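PDB 2Q82: core protein P7 from Pseudomonas phage phi12, which is a structural protein of the viral core, probably acting, like P7 of related cystoviruses, in assembly of the polymerase complex and packaging of its RNA. Local coordinates for residues A[24-29]-A[59-64]; A[87-92]-A[107-112]. All coordinates share one frame; numbering follows the deposited sequence.

Contact 1 (A[24-29]-A[59-64]); sequences TSLMVM and AVAVLG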
# COMPACT_ATOMS: atom_id res chain seq x y z
N THR A 24 -9.78 -8.85 -10.11
CA THR A 24 -8.58 -8.83 -9.31
C THR A 24 -7.76 -7.54 -9.40
O THR A 24 -6.56 -7.54 -9.13
CB THR A 24 -7.62 -9.94 -9.71
OG1 THR A 24 -7.36 -9.82 -11.11
CG2 THR A 24 -8.21 -11.28 -9.47
N SER A 25 -8.39 -6.45 -9.82
CA SER A 25 -7.67 -5.19 -9.90
C SER A 25 -8.39 -4.10 -9.13
O SER A 25 -9.57 -4.21 -8.81
CB SER A 25 -7.52 -4.69 -11.33
OG SER A 25 -7.05 -5.69 -12.20
N LEU A 26 -7.66 -3.04 -8.87
CA LEU A 26 -8.22 -1.91 -8.18
C LEU A 26 -8.47 -0.82 -9.20
O LEU A 26 -7.55 -0.42 -9.90
CB LEU A 26 -7.25 -1.40 -7.12
CG LEU A 26 -7.66 -0.05 -6.55
CD1 LEU A 26 -8.91 -0.20 -5.72
CD2 LEU A 26 -6.55 0.52 -5.72
N MSE A 27 -9.71 -0.34 -9.32
CA MSE A 27 -9.89 0.75 -10.27
C MSE A 27 -9.54 2.02 -9.57
O MSE A 27 -9.87 2.24 -8.41
CB MSE A 27 -11.30 1.00 -10.77
CG MSE A 27 -12.24 -0.11 -10.84
SE MSE A 27 -11.97 -1.09 -12.41
CE MSE A 27 -10.91 -2.32 -11.44
N VAL A 28 -8.95 2.88 -10.37
CA VAL A 28 -8.48 4.16 -9.94
C VAL A 28 -9.06 5.26 -10.78
O VAL A 28 -8.93 5.27 -12.00
CB VAL A 28 -6.99 4.15 -10.02
CG1 VAL A 28 -6.47 5.54 -10.03
CG2 VAL A 28 -6.44 3.37 -8.87
N MSE A 29 -9.67 6.23 -10.11
CA MSE A 29 -10.32 7.32 -10.80
C MSE A 29 -9.81 8.72 -10.46
O MSE A 29 -9.88 9.14 -9.31
CB MSE A 29 -11.82 7.22 -10.52
CG MSE A 29 -12.64 8.38 -10.99
SE MSE A 29 -14.43 8.40 -10.20
CE MSE A 29 -15.05 10.00 -11.14
N ALA A 59 -14.00 -2.21 -6.05
CA ALA A 59 -13.82 -0.87 -5.57
C ALA A 59 -13.28 0.10 -6.55
O ALA A 59 -12.58 -0.28 -7.48
CB ALA A 59 -12.82 -0.95 -4.46
N VAL A 60 -13.64 1.37 -6.36
CA VAL A 60 -13.11 2.44 -7.19
C VAL A 60 -12.48 3.41 -6.18
O VAL A 60 -13.16 3.95 -5.32
CB VAL A 60 -14.17 3.20 -7.97
CG1 VAL A 60 -13.54 4.40 -8.66
CG2 VAL A 60 -14.78 2.28 -9.01
N ALA A 61 -11.16 3.57 -6.27
CA ALA A 61 -10.46 4.49 -5.40
C ALA A 61 -10.40 5.79 -6.18
O ALA A 61 -9.93 5.83 -7.32
CB ALA A 61 -9.06 4.00 -5.11
N VAL A 62 -10.89 6.86 -5.55
CA VAL A 62 -10.93 8.17 -6.17
C VAL A 62 -9.76 9.03 -5.71
O VAL A 62 -9.59 9.28 -4.52
CB VAL A 62 -12.23 8.89 -5.83
CG1 VAL A 62 -12.33 10.20 -6.60
CG2 VAL A 62 -13.41 7.98 -6.15
N LEU A 63 -8.99 9.49 -6.68
CA LEU A 63 -7.84 10.31 -6.41
C LEU A 63 -7.93 11.70 -6.97
O LEU A 63 -8.17 11.88 -8.16
CB LEU A 63 -6.58 9.65 -7.01
CG LEU A 63 -5.97 8.52 -6.16
CD1 LEU A 63 -6.90 7.42 -6.04
CD2 LEU A 63 -4.71 8.04 -6.77
N GLY A 64 -7.74 12.68 -6.11
CA GLY A 64 -7.73 14.07 -6.56
C GLY A 64 -6.37 14.68 -6.26
O GLY A 64 -5.40 14.00 -5.93
O HOH W 1 -12.41 -3.53 -8.77

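Contact 2 (A[87-92]-A[107-112]); sequences RVVDVP and LHEVSM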
# COMPACT_ATOMS: atom_id res chain seq x y z
N ARG A 87 -6.80 2.34 -14.61
CA ARG A 87 -7.20 3.73 -14.60
C ARG A 87 -8.52 3.90 -15.34
O ARG A 87 -8.62 3.56 -16.52
CB ARG A 87 -6.13 4.56 -15.27
CG ARG A 87 -6.47 6.00 -15.41
CD ARG A 87 -5.33 6.67 -16.10
NE ARG A 87 -5.67 8.03 -16.47
CZ ARG A 87 -4.97 8.76 -17.32
NH1 ARG A 87 -3.88 8.27 -17.90
NH2 ARG A 87 -5.36 9.99 -17.60
N VAL A 88 -9.53 4.43 -14.66
CA VAL A 88 -10.81 4.59 -15.33
C VAL A 88 -11.25 6.00 -15.65
O VAL A 88 -11.01 6.95 -14.91
CB VAL A 88 -11.95 3.92 -14.55
CG1 VAL A 88 -11.67 2.45 -14.41
CG2 VAL A 88 -12.13 4.57 -13.19
N VAL A 89 -11.91 6.09 -16.79
CA VAL A 89 -12.43 7.34 -17.27
C VAL A 89 -13.87 7.18 -17.72
O VAL A 89 -14.42 6.09 -17.71
CB VAL A 89 -11.60 7.88 -18.43
CG1 VAL A 89 -10.22 8.27 -17.93
CG2 VAL A 89 -11.51 6.84 -19.54
N ASP A 90 -14.44 8.29 -18.14
CA ASP A 90 -15.80 8.35 -18.63
C ASP A 90 -16.81 8.03 -17.56
O ASP A 90 -17.88 7.52 -17.85
CB ASP A 90 -16.00 7.40 -19.81
CG ASP A 90 -15.21 7.80 -21.02
OD1 ASP A 90 -14.92 9.01 -21.18
OD2 ASP A 90 -14.89 6.91 -21.84
N VAL A 91 -16.46 8.30 -16.30
CA VAL A 91 -17.41 8.07 -15.23
C VAL A 91 -18.30 9.31 -15.30
O VAL A 91 -17.81 10.43 -15.33
CB VAL A 91 -16.73 8.00 -13.87
CG1 VAL A 91 -17.78 7.92 -12.79
CG2 VAL A 91 -15.81 6.77 -13.82
N PRO A 92 -19.62 9.11 -15.31
CA PRO A 92 -20.49 10.29 -15.38
C PRO A 92 -20.25 11.26 -14.27
O PRO A 92 -20.28 10.88 -13.11
CB PRO A 92 -21.89 9.70 -15.35
CG PRO A 92 -21.74 8.33 -15.71
CD PRO A 92 -20.39 7.87 -15.29
N LEU A 107 -0.49 4.75 -17.44
CA LEU A 107 -1.60 3.81 -17.37
C LEU A 107 -2.60 4.12 -18.45
O LEU A 107 -2.99 5.26 -18.64
CB LEU A 107 -2.32 3.86 -16.04
CG LEU A 107 -1.62 3.21 -14.86
CD1 LEU A 107 -0.20 3.70 -14.79
CD2 LEU A 107 -2.37 3.53 -13.59
N HIS A 108 -3.00 3.06 -19.12
CA HIS A 108 -3.96 3.10 -20.20
C HIS A 108 -5.36 3.38 -19.63
O HIS A 108 -5.82 2.68 -18.74
CB HIS A 108 -3.92 1.75 -20.90
CG HIS A 108 -4.71 1.68 -22.16
ND1 HIS A 108 -4.50 0.69 -23.10
CD2 HIS A 108 -5.73 2.43 -22.64
CE1 HIS A 108 -5.35 0.83 -24.09
NE2 HIS A 108 -6.12 1.89 -23.83
N GLU A 109 -6.00 4.42 -20.16
CA GLU A 109 -7.33 4.83 -19.74
C GLU A 109 -8.36 3.80 -20.16
O GLU A 109 -8.42 3.42 -21.32
CB GLU A 109 -7.73 6.15 -20.39
CG GLU A 109 -6.82 7.30 -20.07
CD GLU A 109 -7.31 8.60 -20.67
OE1 GLU A 109 -8.54 8.77 -20.79
OE2 GLU A 109 -6.47 9.45 -21.02
N VAL A 110 -9.18 3.36 -19.22
CA VAL A 110 -10.19 2.39 -19.55
C VAL A 110 -11.54 3.02 -19.28
O VAL A 110 -11.72 3.69 -18.27
CB VAL A 110 -10.01 1.15 -18.72
CG1 VAL A 110 -11.21 0.25 -18.86
CG2 VAL A 110 -8.75 0.44 -19.16
N SER A 111 -12.48 2.82 -20.19
CA SER A 111 -13.79 3.43 -19.99
C SER A 111 -14.64 2.67 -18.99
O SER A 111 -14.90 1.48 -19.13
CB SER A 111 -14.54 3.59 -21.30
OG SER A 111 -15.88 3.96 -21.06
N MSE A 112 -15.08 3.39 -17.97
CA MSE A 112 -15.90 2.79 -16.94
C MSE A 112 -17.22 2.28 -17.52
O MSE A 112 -17.81 1.35 -17.00
CB MSE A 112 -16.22 3.80 -15.85
CG MSE A 112 -16.94 3.17 -14.67
SE MSE A 112 -15.67 2.22 -13.52
CE MSE A 112 -16.71 0.68 -12.88

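Contact 1 (A[24-29]-A[59-64])
Met27, Val28 and Met29 pair with Val60, Ala61 and Val62 as parallel strands, the short segments crossing at -33°, and Met27 and Met29 grip Ala61 through its N and its O. Ala61 N gives its hydrogen to Met27 O (2.8 Å), Met29 N gives its own to Ala61 O, and Leu63 N carries the ladder on to Met29 O at 2.8 Å. At the start of the ladder the bond from Met27 N to Ala59 O is weak, stretched to 3.4 Å. On one face Val60 is wedged between the two selenomethionines: its CG2 meets Met27 CG at 3.9 Å, its CG1 meets Met29 CB at 3.8 Å. Met29 has CG anti to the backbone N (chi1 171°) and runs on extended beside Val62, bringing SE to 4.2 Å from Val62 CG2. On the other face Leu26 CD1 rests 4.2 Å from Ala61 CB; the short methyl of alanine lets the branched leucine pack this close. Beta-branched valines suit the extended backbone, and the long, flexible side chains of methionine, present here as selenomethionine, reach across to neighbouring strands. Strands 42-45 and 84-89 flank the pair, and helix 68-76 packs Phe74 against Val28 and Leu63.

Contact 2 (A[87-92]-A[107-112])
Glu109 CG sits 3.6 Å above the centre of the Arg87 guanidinium, covering one face with methylene, while at the group's edge Leu107 O accepts a hydrogen bond from Arg87 NH1 (3.2 Å), lying 20° out of the guanidinium plane. The carboxylate of Glu109 is turned 36° from that plane, and its OE2 stands 3.6 Å from Arg87 NH2, well off the plane; this long salt bridge is therefore an attraction of charges, with no N-H aimed at the oxygen. Arginine suits the place because a long chain, extended from CG to NE, carries the planar guanidinium out to where it can meet a carbonyl at its edge and a methylene over its face; nearer the backbone, its CB packs on Leu107 CB. Asp101 adds a second, weak ion pair to NH2. Strands 84-89 and 109-111 are the two arms of a beta-alpha-beta unit with helix 98-103 between them, and they pair in parallel. Val110 is gripped at both ends: its N donates to Arg87 O, and its O takes the hydrogen of Val89 N, 2.8 Å away. Val89, a partly exposed valine, crosses Glu109 at about a right angle, its CG1 3.4 Å from Glu109 OE1. Where the strand gives way to helix 112-127, Met112 N bonds almost straight to Val89 O (177°). Ser111 is the N-cap, a short hydroxyl suited to reach Val113 N, though that bond is weak. Met112 CB also packs 3.6 Å from Val91 CG2, and its SE lies 4.1 Å from Val88 CG1.

Contact 1 and contact 2 belong to one five-stranded parallel sheet, ordered 42-45, 59-63, 25-30, 84-89, 109-111, and their centres are about 10 Å apart. The centre of contact 1 lies about 3 Å from the centre of the chain, that of contact 2, which includes the outermost strand 109-111, about 7 Å. They follow in series along the sequence, the first closing before the second opens. Strands 25-30 and 84-89 join them side by side: Val28 O and Val88 N, 2.9 Å apart, probably hydrogen-bond, and Met29 CB packs 3.8 Å from Val88 CG2. A continuous sheet, with its apolar packing, thus spans both contacts within the N-terminal core domain of P7, and helix 112-127 leaves directly from its last strand.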